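Local atomic coordinates of UDP-galactopyranose mutase (Deinococcus radiodurans, PDB entry 3HDY), a protein that probably interconverts UDP-galactopyranose and UDP-galactofuranose with the help of a bound FAD cofactor. Residues K182-D187 with P333-P338; F252-Y257 with A356-F361; A302-S307 with V323-R328. One frame throughout, in Å; residues are numbered along the deposited sequence.

Contact 1: residues K182-D187 with P333-P338; sequences KQWGLD and PYYPVP. With GDU (galactose-uridine-5'-diphosphate), chain K.
Trp184 and Tyr335 meet nearly at right angles in the wall of the UDP-galactose pocket, where the C-terminal end of helix 159-184 comes up against the end of strand 320-336, at a classic beta bulge formed by Tyr334 and Tyr335 facing Arg275. The six-membered ring of the indole and the phenol ring form an oblique aromatic pair, with centroids 5.6 Å apart and planes 79° apart. Gln183 is bent at its second torsion (chi2 69°), which brings NE2 over one face of the phenol, toward its rim and 3.3 Å from Tyr335 CZ, with the amide turned 76° from the ring plane. Each ring also carries one polar atom to the ligand. Trp184 NE1 donates to GDU O3D at 3.0 Å and more weakly to GDU O2D, so a single N-H addresses both ribose hydroxyl oxygens, while Tyr335 OH gives a hydrogen bond to the phosphate oxygen GDU O1B at 2.9 Å. An apolar ring with one donor suits such a place, since the rest of the indole can bury itself against protein: its CZ3 lies 3.8 Å from Tyr335 CB, and its CE3 rests on Val337 CG1. A leucine in place of Trp184 would probably leave the ribose hydroxyls without this N-H and open a gap between Tyr335 and Val337. Further out, Leu186 CD2 packs on the same Val337 CG1, and Leu191 and Val195 also touch the indole. Arg364 makes a cation-pi contact with Tyr335, and the backbone N of Val337 is hydrogen-bonded to Tyr368 OH.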
loop_
_atom_site.group_PDB
_atom_site.type_symbol
_atom_site.label_atom_id
_atom_site.label_comp_id
_atom_site.label_asym_id
_atom_site.label_seq_id
_atom_site.Cartn_x
_atom_site.Cartn_y
_atom_site.Cartn_z
ATOM N N LYS A 182 18.192 -15.239 24.997
ATOM C CA LYS A 182 17.251 -15.689 23.977
ATOM C C LYS A 182 17.282 -14.795 22.738
ATOM O O LYS A 182 17.268 -15.278 21.609
ATOM C CB LYS A 182 15.837 -15.755 24.555
ATOM C CG LYS A 182 14.795 -16.261 23.578
ATOM C CD LYS A 182 13.606 -16.869 24.306
ATOM C CE LYS A 182 12.983 -15.876 25.258
ATOM N NZ LYS A 182 11.668 -16.355 25.750
ATOM N N GLN A 183 17.331 -13.488 22.959
ATOM C CA GLN A 183 17.303 -12.521 21.872
ATOM C C GLN A 183 18.567 -12.559 21.012
ATOM O O GLN A 183 18.493 -12.551 19.781
ATOM C CB GLN A 183 17.089 -11.111 22.433
ATOM C CG GLN A 183 17.327 -9.995 21.432
ATOM C CD GLN A 183 16.281 -9.958 20.339
ATOM O OE1 GLN A 183 15.317 -10.727 20.355
ATOM N NE2 GLN A 183 16.462 -9.057 19.382
ATOM N N TRP A 184 19.724 -12.602 21.663
ATOM C CA TRP A 184 20.992 -12.492 20.951
ATOM C C TRP A 184 21.690 -13.832 20.758
ATOM O O TRP A 184 22.517 -13.982 19.858
ATOM C CB TRP A 184 21.928 -11.536 21.686
ATOM C CG TRP A 184 21.320 -10.207 21.957
ATOM C CD1 TRP A 184 20.654 -9.826 23.085
ATOM C CD2 TRP A 184 21.319 -9.072 21.086
ATOM N NE1 TRP A 184 20.239 -8.523 22.970
ATOM C CE2 TRP A 184 20.634 -8.035 21.752
ATOM C CE3 TRP A 184 21.831 -8.831 19.806
ATOM C CZ2 TRP A 184 20.446 -6.778 21.185
ATOM C CZ3 TRP A 184 21.645 -7.581 19.243
ATOM C CH2 TRP A 184 20.958 -6.570 19.933
ATOM N N GLY A 185 21.361 -14.800 21.604
ATOM C CA GLY A 185 22.081 -16.059 21.615
ATOM C C GLY A 185 23.415 -15.887 22.316
ATOM O O GLY A 185 24.332 -16.684 22.133
ATOM N N LEU A 186 23.520 -14.833 23.120
ATOM C CA LEU A 186 24.733 -14.535 23.872
ATOM C C LEU A 186 24.385 -14.199 25.323
ATOM O O LEU A 186 23.329 -13.626 25.598
ATOM C CB LEU A 186 25.478 -13.354 23.237
ATOM C CG LEU A 186 26.498 -13.561 22.103
ATOM C CD1 LEU A 186 26.205 -14.791 21.271
ATOM C CD2 LEU A 186 26.591 -12.318 21.209
ATOM N N ASP A 187 25.269 -14.559 26.250
ATOM C CA ASP A 187 25.136 -14.125 27.639
ATOM C C ASP A 187 25.347 -12.616 27.676
ATOM O O ASP A 187 26.075 -12.073 26.847
ATOM C CB ASP A 187 26.167 -14.829 28.528
ATOM C CG ASP A 187 25.843 -14.714 30.011
ATOM O OD1 ASP A 187 24.890 -15.379 30.471
ATOM O OD2 ASP A 187 26.550 -13.969 30.722
ATOM N N PRO A 333 18.782 -8.819 8.242
ATOM C CA PRO A 333 19.473 -8.140 9.342
ATOM C C PRO A 333 18.573 -7.104 10.000
ATOM O O PRO A 333 18.170 -6.145 9.338
ATOM C CB PRO A 333 20.642 -7.435 8.644
ATOM C CG PRO A 333 20.713 -8.025 7.282
ATOM C CD PRO A 333 19.338 -8.453 6.934
ATOM N N TYR A 334 18.262 -7.296 11.277
ATOM C CA TYR A 334 17.453 -6.336 12.022
ATOM C C TYR A 334 18.263 -5.649 13.117
ATOM O O TYR A 334 18.095 -4.455 13.365
ATOM C CB TYR A 334 16.219 -7.011 12.618
ATOM C CG TYR A 334 15.271 -7.566 11.580
ATOM C CD1 TYR A 334 14.861 -8.891 11.622
ATOM C CD2 TYR A 334 14.796 -6.766 10.550
ATOM C CE1 TYR A 334 13.996 -9.401 10.672
ATOM C CE2 TYR A 334 13.933 -7.269 9.595
ATOM C CZ TYR A 334 13.537 -8.585 9.661
ATOM O OH TYR A 334 12.676 -9.092 8.713
ATOM N N TYR A 335 19.151 -6.404 13.757
ATOM C CA TYR A 335 19.943 -5.884 14.868
ATOM C C TYR A 335 21.446 -6.014 14.643
ATOM O O TYR A 335 21.946 -7.102 14.374
ATOM C CB TYR A 335 19.608 -6.635 16.163
ATOM C CG TYR A 335 18.170 -6.558 16.629
ATOM C CD1 TYR A 335 17.188 -7.346 16.044
ATOM C CD2 TYR A 335 17.804 -5.724 17.681
ATOM C CE1 TYR A 335 15.880 -7.289 16.474
ATOM C CE2 TYR A 335 16.497 -5.663 18.121
ATOM C CZ TYR A 335 15.538 -6.448 17.512
ATOM O OH TYR A 335 14.234 -6.395 17.942
ATOM N N PRO A 336 22.178 -4.902 14.772
ATOM C CA PRO A 336 23.625 -5.012 14.957
ATOM C C PRO A 336 23.885 -5.680 16.308
ATOM O O PRO A 336 23.057 -5.545 17.208
ATOM C CB PRO A 336 24.085 -3.552 15.000
ATOM C CG PRO A 336 22.980 -2.771 14.363
ATOM C CD PRO A 336 21.726 -3.504 14.706
ATOM N N VAL A 337 24.999 -6.391 16.452
ATOM C CA VAL A 337 25.290 -7.101 17.697
ATOM C C VAL A 337 26.492 -6.503 18.413
ATOM O O VAL A 337 27.620 -6.955 18.224
ATOM C CB VAL A 337 25.558 -8.589 17.441
ATOM C CG1 VAL A 337 25.632 -9.341 18.757
ATOM C CG2 VAL A 337 24.480 -9.166 16.535
ATOM N N PRO A 338 26.248 -5.485 19.249
ATOM C CA PRO A 338 27.310 -4.714 19.902
ATOM C C PRO A 338 28.162 -5.546 20.863
ATOM O O PRO A 338 27.691 -5.936 21.930
ATOM C CB PRO A 338 26.536 -3.632 20.667
ATOM C CG PRO A 338 25.197 -3.567 20.005
ATOM C CD PRO A 338 24.912 -4.977 19.602
HETATM N N1 GDU K . 16.072 -6.686 27.842
HETATM C C2 GDU K . 15.699 -7.497 28.723
HETATM N N3 GDU K . 14.615 -7.796 29.291
HETATM C C4 GDU K . 13.574 -7.069 28.857
HETATM C C5 GDU K . 13.823 -6.061 27.818
HETATM C C6 GDU K . 15.071 -5.914 27.353
HETATM O O2 GDU K . 16.776 -8.303 29.209
HETATM O O4 GDU K . 12.442 -7.222 29.299
HETATM C C1D GDU K . 17.424 -6.556 27.338
HETATM C C2D GDU K . 17.874 -7.302 26.058
HETATM O O2D GDU K . 19.290 -7.413 25.959
HETATM C C3D GDU K . 17.353 -6.370 24.983
HETATM C C4D GDU K . 17.760 -5.019 25.583
HETATM O O4D GDU K . 17.778 -5.195 27.007
HETATM O O3D GDU K . 18.025 -6.644 23.756
HETATM C C5D GDU K . 17.043 -3.780 25.038
HETATM O O5D GDU K . 15.636 -4.083 25.057
HETATM P PA GDU K . 14.694 -3.498 23.916
HETATM O O1A GDU K . 13.265 -3.684 24.315
HETATM O O2A GDU K . 15.018 -2.045 23.873
HETATM O O3A GDU K . 14.970 -4.277 22.556
HETATM P PB GDU K . 14.253 -4.006 21.166
HETATM O O1B GDU K . 13.986 -5.383 20.660
HETATM O O2B GDU K . 15.042 -3.313 20.109
HETATM O O3B GDU K . 12.826 -3.280 21.263
HETATM C "C1'" GDU K . 11.976 -2.631 20.289
HETATM C "C2'" GDU K . 12.050 -1.082 20.382
HETATM C "C3'" GDU K . 11.871 -0.699 21.871
HETATM C "C4'" GDU K . 10.393 -1.018 22.233
HETATM C "C5'" GDU K . 10.093 -2.496 21.843
HETATM C "C6'" GDU K . 8.579 -2.835 21.889
HETATM O "O2'" GDU K . 13.240 -0.523 19.790
HETATM O "O3'" GDU K . 12.213 0.693 22.048
HETATM O "O4'" GDU K . 9.544 -0.096 21.523
HETATM O "O5'" GDU K . 10.628 -3.053 20.608
HETATM O "O6'" GDU K . 8.108 -2.878 23.251
#

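Contact 2: residues F252-Y257 with A356-F361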
loop_
_atom_site.group_PDB
_atom_site.type_symbol
_atom_site.label_atom_id
_atom_site.label_comp_id
_atom_site.label_asym_id
_atom_site.label_seq_id
_atom_site.Cartn_x
_atom_site.Cartn_y
_atom_site.Cartn_z
ATOM N N PHE A 252 24.098 7.530 -12.088
ATOM C CA PHE A 252 23.933 8.346 -10.890
ATOM C C PHE A 252 25.244 8.997 -10.464
ATOM O O PHE A 252 26.317 8.419 -10.627
ATOM C CB PHE A 252 23.331 7.533 -9.735
ATOM C CG PHE A 252 24.117 6.306 -9.375
ATOM C CD1 PHE A 252 25.038 6.335 -8.340
ATOM C CD2 PHE A 252 23.924 5.117 -10.061
ATOM C CE1 PHE A 252 25.757 5.200 -8.002
ATOM C CE2 PHE A 252 24.638 3.982 -9.728
ATOM C CZ PHE A 252 25.557 4.024 -8.698
ATOM N N GLN A 253 25.145 10.207 -9.926
ATOM C CA GLN A 253 26.313 10.963 -9.494
ATOM C C GLN A 253 26.834 10.469 -8.150
ATOM O O GLN A 253 28.027 10.209 -7.992
ATOM C CB GLN A 253 25.977 12.454 -9.404
ATOM C CG GLN A 253 25.723 13.109 -10.744
ATOM C CD GLN A 253 26.963 13.131 -11.610
ATOM O OE1 GLN A 253 27.856 13.956 -11.415
ATOM N NE2 GLN A 253 27.025 12.223 -12.578
ATOM N N HIS A 254 25.931 10.347 -7.183
ATOM C CA HIS A 254 26.299 9.940 -5.834
ATOM C C HIS A 254 25.334 8.877 -5.318
ATOM O O HIS A 254 24.181 8.828 -5.737
ATOM C CB HIS A 254 26.291 11.154 -4.907
ATOM C CG HIS A 254 26.982 10.923 -3.600
ATOM N ND1 HIS A 254 28.309 11.231 -3.396
ATOM C CD2 HIS A 254 26.527 10.424 -2.427
ATOM C CE1 HIS A 254 28.644 10.928 -2.155
ATOM N NE2 HIS A 254 27.580 10.436 -1.545
ATOM N N MET A 255 25.807 8.024 -4.414
ATOM C CA MET A 255 24.956 6.989 -3.831
ATOM C C MET A 255 24.841 7.122 -2.322
ATOM O O MET A 255 25.826 7.375 -1.631
ATOM C CB MET A 255 25.462 5.580 -4.166
ATOM C CG MET A 255 24.691 4.484 -3.433
ATOM S SD MET A 255 25.322 2.807 -3.642
ATOM C CE MET A 255 24.788 2.421 -5.308
ATOM N N ILE A 256 23.623 6.944 -1.825
ATOM C CA ILE A 256 23.374 6.865 -0.396
ATOM C C ILE A 256 22.969 5.432 -0.059
ATOM O O ILE A 256 21.921 4.956 -0.500
ATOM C CB ILE A 256 22.273 7.849 0.024
ATOM C CG1 ILE A 256 22.691 9.273 -0.339
ATOM C CG2 ILE A 256 21.990 7.738 1.515
ATOM C CD1 ILE A 256 21.605 10.287 -0.153
ATOM N N TYR A 257 23.812 4.741 0.703
ATOM C CA TYR A 257 23.571 3.334 1.017
ATOM C C TYR A 257 23.136 3.141 2.466
ATOM O O TYR A 257 23.754 3.684 3.385
ATOM C CB TYR A 257 24.818 2.497 0.721
ATOM C CG TYR A 257 24.658 1.030 1.032
ATOM C CD1 TYR A 257 24.017 0.182 0.144
ATOM C CD2 TYR A 257 25.153 0.493 2.212
ATOM C CE1 TYR A 257 23.867 -1.160 0.424
ATOM C CE2 TYR A 257 25.010 -0.847 2.500
ATOM C CZ TYR A 257 24.365 -1.670 1.603
ATOM O OH TYR A 257 24.216 -3.010 1.880
ATOM N N ALA A 356 35.117 5.225 0.501
ATOM C CA ALA A 356 34.151 5.321 -0.584
ATOM C C ALA A 356 33.927 6.782 -0.934
ATOM O O ALA A 356 33.402 7.551 -0.130
ATOM C CB ALA A 356 32.842 4.663 -0.194
ATOM N N GLN A 357 34.337 7.157 -2.140
ATOM C CA GLN A 357 34.262 8.540 -2.588
ATOM C C GLN A 357 32.820 8.983 -2.807
ATOM O O GLN A 357 32.316 9.877 -2.124
ATOM C CB GLN A 357 35.052 8.709 -3.891
ATOM C CG GLN A 357 36.526 8.332 -3.796
ATOM C CD GLN A 357 37.380 9.437 -3.198
ATOM O OE1 GLN A 357 38.609 9.352 -3.194
ATOM N NE2 GLN A 357 36.731 10.484 -2.698
ATOM N N ASP A 358 32.161 8.349 -3.768
ATOM C CA ASP A 358 30.817 8.737 -4.156
ATOM C C ASP A 358 29.773 7.852 -3.484
ATOM O O ASP A 358 28.753 7.514 -4.086
ATOM C CB ASP A 358 30.677 8.677 -5.680
ATOM C CG ASP A 358 31.683 9.569 -6.393
ATOM O OD1 ASP A 358 32.383 9.082 -7.308
ATOM O OD2 ASP A 358 31.782 10.758 -6.027
ATOM N N VAL A 359 30.035 7.475 -2.234
ATOM C CA VAL A 359 29.096 6.664 -1.467
ATOM C C VAL A 359 28.968 7.162 -0.032
ATOM O O VAL A 359 29.961 7.286 0.688
ATOM C CB VAL A 359 29.498 5.178 -1.442
ATOM C CG1 VAL A 359 28.507 4.386 -0.613
ATOM C CG2 VAL A 359 29.566 4.621 -2.851
ATOM N N THR A 360 27.735 7.444 0.375
ATOM C CA THR A 360 27.455 7.904 1.729
ATOM C C THR A 360 26.657 6.858 2.506
ATOM O O THR A 360 25.588 6.426 2.075
ATOM C CB THR A 360 26.711 9.251 1.721
ATOM O OG1 THR A 360 27.644 10.304 1.445
ATOM C CG2 THR A 360 26.064 9.513 3.065
ATOM N N PHE A 361 27.193 6.446 3.652
ATOM C CA PHE A 361 26.564 5.417 4.469
ATOM C C PHE A 361 25.773 6.050 5.605
ATOM O O PHE A 361 26.291 6.887 6.344
ATOM C CB PHE A 361 27.622 4.463 5.035
ATOM C CG PHE A 361 28.360 3.679 3.985
ATOM C CD1 PHE A 361 29.307 4.292 3.180
ATOM C CD2 PHE A 361 28.106 2.327 3.803
ATOM C CE1 PHE A 361 29.984 3.575 2.210
ATOM C CE2 PHE A 361 28.782 1.606 2.834
ATOM C CZ PHE A 361 29.722 2.231 2.037
#
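His254 reaches over the backbone of the neighbouring strand to Thr360, on the margin of the parallel Rossmann-type sheet where strand 252-257 lies beside the outermost strand 359-361. From CB the imidazole leaves with CG anti to the backbone N (chi1 -165°), which lays the ring across the Asp358 peptide. ND1 comes within 3.6 Å of Asp358 CA, and CE1 sits 3.5 Å from Asp358 C, the carbonyl carbon lying over one ring face toward the rim. At the far end, NE2 shares a hydrogen bond of 3.0 Å with Thr360 OG1, which approaches near the ring plane; either partner could be the donor. A threonine suits this strand position, offering a hydroxyl to the imidazole while its branched CB keeps the chain extended. Underneath runs a parallel ladder: Met255 N donates to Asp358 O, Thr360 N to Met255 O at 2.8 Å, and Tyr257 N to Thr360 O at 2.8 Å. Met255 and Thr360 thus each bond through both N and O. On the sheet face of Met255, Val359, Tyr257 and Phe361 the contact is apolar. Tyr257 CD2 meets Phe361 CD2 at 3.8 Å with the ring planes 69° apart, and Phe264 of helix 261-264 packs against both rings; the hydroxyl of Tyr257 bonds to Pro260 O. Ile256 points to the other face, onto helix 39-50. The chemistry is thus divided: backbone bonds set the register, the aromatic face seals against a helix, and the imidazole-hydroxyl bond adds a polar tie between the strands.

Contact 3: residues A302-S307 with V323-R328. With GDU (galactose-uridine-5'-diphosphate), chain K.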
loop_
_atom_site.group_PDB
_atom_site.type_symbol
_atom_site.label_atom_id
_atom_site.label_comp_id
_atom_site.label_asym_id
_atom_site.label_seq_id
_atom_site.Cartn_x
_atom_site.Cartn_y
_atom_site.Cartn_z
ATOM N N ALA A 302 9.761 -19.837 23.271
ATOM C CA ALA A 302 10.764 -19.544 22.265
ATOM C C ALA A 302 10.779 -18.056 21.931
ATOM O O ALA A 302 11.842 -17.477 21.700
ATOM C CB ALA A 302 10.514 -20.369 21.017
ATOM N N TYR A 303 9.599 -17.440 21.912
ATOM C CA TYR A 303 9.470 -16.033 21.534
ATOM C C TYR A 303 9.840 -15.092 22.669
ATOM O O TYR A 303 9.644 -15.415 23.834
ATOM C CB TYR A 303 8.054 -15.725 21.041
ATOM C CG TYR A 303 6.940 -16.305 21.887
ATOM C CD1 TYR A 303 6.519 -15.674 23.050
ATOM C CD2 TYR A 303 6.292 -17.476 21.507
ATOM C CE1 TYR A 303 5.495 -16.198 23.813
ATOM C CE2 TYR A 303 5.265 -18.004 22.264
ATOM C CZ TYR A 303 4.872 -17.360 23.417
ATOM O OH TYR A 303 3.849 -17.879 24.181
ATOM N N THR A 304 10.371 -13.926 22.327
ATOM C CA THR A 304 10.777 -12.969 23.346
ATOM C C THR A 304 9.586 -12.190 23.887
ATOM O O THR A 304 9.555 -11.834 25.064
ATOM C CB THR A 304 11.843 -11.973 22.828
ATOM O OG1 THR A 304 11.470 -11.498 21.531
ATOM C CG2 THR A 304 13.212 -12.637 22.742
ATOM N N ARG A 305 8.602 -11.931 23.028
ATOM C CA ARG A 305 7.488 -11.064 23.398
ATOM C C ARG A 305 6.285 -11.195 22.463
ATOM O O ARG A 305 6.395 -11.711 21.351
ATOM C CB ARG A 305 7.959 -9.608 23.426
ATOM C CG ARG A 305 8.432 -9.100 22.077
ATOM C CD ARG A 305 9.127 -7.753 22.187
ATOM N NE ARG A 305 9.811 -7.396 20.947
ATOM C CZ ARG A 305 10.625 -6.354 20.813
ATOM N NH1 ARG A 305 10.862 -5.560 21.848
ATOM N NH2 ARG A 305 11.206 -6.109 19.644
ATOM N N VAL A 306 5.136 -10.724 22.932
ATOM C CA VAL A 306 3.929 -10.667 22.120
ATOM C C VAL A 306 3.436 -9.233 22.119
ATOM O O VAL A 306 3.554 -8.538 23.127
ATOM C CB VAL A 306 2.816 -11.542 22.708
ATOM C CG1 VAL A 306 1.751 -11.827 21.659
ATOM C CG2 VAL A 306 3.395 -12.823 23.275
ATOM N N SER A 307 2.881 -8.782 21.001
ATOM C CA SER A 307 2.367 -7.419 20.931
ATOM C C SER A 307 0.994 -7.342 20.280
ATOM O O SER A 307 0.714 -8.041 19.306
ATOM C CB SER A 307 3.356 -6.506 20.207
ATOM O OG SER A 307 4.582 -6.433 20.914
ATOM N N VAL A 323 1.413 -10.081 17.292
ATOM C CA VAL A 323 2.609 -10.653 16.691
ATOM C C VAL A 323 3.558 -11.225 17.739
ATOM O O VAL A 323 3.837 -10.591 18.757
ATOM C CB VAL A 323 3.365 -9.621 15.830
ATOM C CG1 VAL A 323 3.893 -8.482 16.694
ATOM C CG2 VAL A 323 4.503 -10.297 15.070
ATOM N N TYR A 324 4.042 -12.437 17.482
ATOM C CA TYR A 324 5.059 -13.061 18.315
ATOM C C TYR A 324 6.398 -12.957 17.596
ATOM O O TYR A 324 6.465 -13.125 16.377
ATOM C CB TYR A 324 4.719 -14.533 18.565
ATOM C CG TYR A 324 3.416 -14.759 19.307
ATOM C CD1 TYR A 324 3.410 -15.044 20.664
ATOM C CD2 TYR A 324 2.196 -14.694 18.647
ATOM C CE1 TYR A 324 2.224 -15.253 21.345
ATOM C CE2 TYR A 324 1.009 -14.900 19.320
ATOM C CZ TYR A 324 1.028 -15.178 20.670
ATOM O OH TYR A 324 -0.153 -15.388 21.351
ATOM N N GLU A 325 7.459 -12.679 18.348
ATOM C CA GLU A 325 8.793 -12.543 17.769
ATOM C C GLU A 325 9.722 -13.678 18.178
ATOM O O GLU A 325 9.861 -13.986 19.361
ATOM C CB GLU A 325 9.434 -11.223 18.185
ATOM C CG GLU A 325 8.792 -9.987 17.617
ATOM C CD GLU A 325 9.464 -8.736 18.133
ATOM O OE1 GLU A 325 8.745 -7.786 18.503
ATOM O OE2 GLU A 325 10.714 -8.711 18.192
ATOM N N TYR A 326 10.383 -14.276 17.194
ATOM C CA TYR A 326 11.329 -15.350 17.453
ATOM C C TYR A 326 12.729 -14.963 17.002
ATOM O O TYR A 326 12.977 -14.851 15.802
ATOM C CB TYR A 326 10.896 -16.612 16.712
ATOM C CG TYR A 326 9.579 -17.181 17.177
ATOM C CD1 TYR A 326 8.375 -16.646 16.737
ATOM C CD2 TYR A 326 9.539 -18.259 18.051
ATOM C CE1 TYR A 326 7.169 -17.168 17.156
ATOM C CE2 TYR A 326 8.343 -18.787 18.476
ATOM C CZ TYR A 326 7.160 -18.241 18.026
ATOM O OH TYR A 326 5.962 -18.769 18.452
ATOM N N PRO A 327 13.654 -14.764 17.957
ATOM C CA PRO A 327 15.035 -14.437 17.581
ATOM C C PRO A 327 15.602 -15.482 16.623
ATOM O O PRO A 327 15.333 -16.673 16.779
ATOM C CB PRO A 327 15.780 -14.467 18.918
ATOM C CG PRO A 327 14.735 -14.183 19.940
ATOM C CD PRO A 327 13.476 -14.824 19.417
ATOM N N ARG A 328 16.360 -15.034 15.629
ATOM C CA ARG A 328 16.927 -15.933 14.630
ATOM C C ARG A 328 18.366 -15.555 14.341
ATOM O O ARG A 328 18.743 -14.387 14.436
ATOM C CB ARG A 328 16.117 -15.880 13.331
ATOM C CG ARG A 328 14.735 -16.502 13.431
ATOM C CD ARG A 328 14.826 -18.009 13.574
ATOM N NE ARG A 328 13.511 -18.632 13.697
ATOM C CZ ARG A 328 13.077 -19.258 14.789
ATOM N NH1 ARG A 328 13.859 -19.354 15.855
ATOM N NH2 ARG A 328 11.864 -19.794 14.810
HETATM N N1 GDU K . 16.072 -6.686 27.842
HETATM C C2 GDU K . 15.699 -7.497 28.723
HETATM N N3 GDU K . 14.615 -7.796 29.291
HETATM C C4 GDU K . 13.574 -7.069 28.857
HETATM C C5 GDU K . 13.823 -6.061 27.818
HETATM C C6 GDU K . 15.071 -5.914 27.353
HETATM O O2 GDU K . 16.776 -8.303 29.209
HETATM O O4 GDU K . 12.442 -7.222 29.299
HETATM C C1D GDU K . 17.424 -6.556 27.338
HETATM C C2D GDU K . 17.874 -7.302 26.058
HETATM O O2D GDU K . 19.290 -7.413 25.959
HETATM C C3D GDU K . 17.353 -6.370 24.983
HETATM C C4D GDU K . 17.760 -5.019 25.583
HETATM O O4D GDU K . 17.778 -5.195 27.007
HETATM O O3D GDU K . 18.025 -6.644 23.756
HETATM C C5D GDU K . 17.043 -3.780 25.038
HETATM O O5D GDU K . 15.636 -4.083 25.057
HETATM P PA GDU K . 14.694 -3.498 23.916
HETATM O O1A GDU K . 13.265 -3.684 24.315
HETATM O O2A GDU K . 15.018 -2.045 23.873
HETATM O O3A GDU K . 14.970 -4.277 22.556
HETATM P PB GDU K . 14.253 -4.006 21.166
HETATM O O1B GDU K . 13.986 -5.383 20.660
HETATM O O2B GDU K . 15.042 -3.313 20.109
HETATM O O3B GDU K . 12.826 -3.280 21.263
HETATM C "C1'" GDU K . 11.976 -2.631 20.289
HETATM C "C2'" GDU K . 12.050 -1.082 20.382
HETATM C "C3'" GDU K . 11.871 -0.699 21.871
HETATM C "C4'" GDU K . 10.393 -1.018 22.233
HETATM C "C5'" GDU K . 10.093 -2.496 21.843
HETATM C "C6'" GDU K . 8.579 -2.835 21.889
HETATM O "O2'" GDU K . 13.240 -0.523 19.790
HETATM O "O3'" GDU K . 12.213 0.693 22.048
HETATM O "O4'" GDU K . 9.544 -0.096 21.523
HETATM O "O5'" GDU K . 10.628 -3.053 20.608
HETATM O "O6'" GDU K . 8.108 -2.878 23.251
#
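Tyr303 touches two other tyrosines, Tyr324 over one face of its ring and Tyr326 at its edge. The edge of Tyr324 points at that face, its CD1 standing over the ring centre with the planes 63° apart, and the edge of Tyr303 turns in its turn toward the face of Tyr326 in an offset edge-to-face pair. Tyr303 CB also makes a CH-pi contact, 4.0 Å from the Tyr326 ring centroid, while Ala302 CB sits at that ring's edge; the small methyl suits so close a fit. On the Tyr324 ring, one face is covered by Val306 CG1, 3.6 Å from the centroid. The flat guanidinium of Arg305 meets Glu325 at its edge in a two-nitrogen, side-on salt bridge. Its NE lies 2.7 Å from Glu325 OE1 but approaches from above the carboxylate plane, whereas NH2 meets the syn lone pair of Glu325 OE2 at 3.0 Å, nearly in the guanidinium plane. Starting between the backbone N and the carbonyl carbon (chi1 63°), the arginine chain then runs fully extended to the ligand, where NH1 donates an almost straight bond of 3.1 Å to GDU O3B. Glu325 therefore acts from the second shell, fixing the rotation of a group that binds the diphosphate. The backbones form an antiparallel pair: Ser307 and Val323 exchange two hydrogen bonds, Val306 and Tyr324 form the non-hydrogen-bonded pair, and farther along Thr304 N donates to Glu325 O. Thr304 CG2 meets Pro327 CG at 3.5 Å, and both residues touch Gln183 of helix 159-184. Within the mixed sheet, strand 294-296 flanks 305-308 and strand 274-284 flanks 320-336.

Overall arrangement
From the N terminus, the first segment reached is 182-187, at the end of helix 159-184; its partner is 333-338, so contact 1 closes a long loop. Segment 252-257 opens inside that loop but pairs with 356-361 beyond it, and contacts 1 and 2 therefore cross. Contact 3, a short excursion between neighbouring strands, nests within both. Contacts 1 and 3 share strand 320-336 and the bound GDU, and they touch where Lys182 NZ probably bonds to Tyr303 O, joining the helix end to the mixed sheet. Contact 2 joins the outermost strand 359-361 to strand 252-257 of the parallel sheet, its centre about 29 Å from that of contact 1.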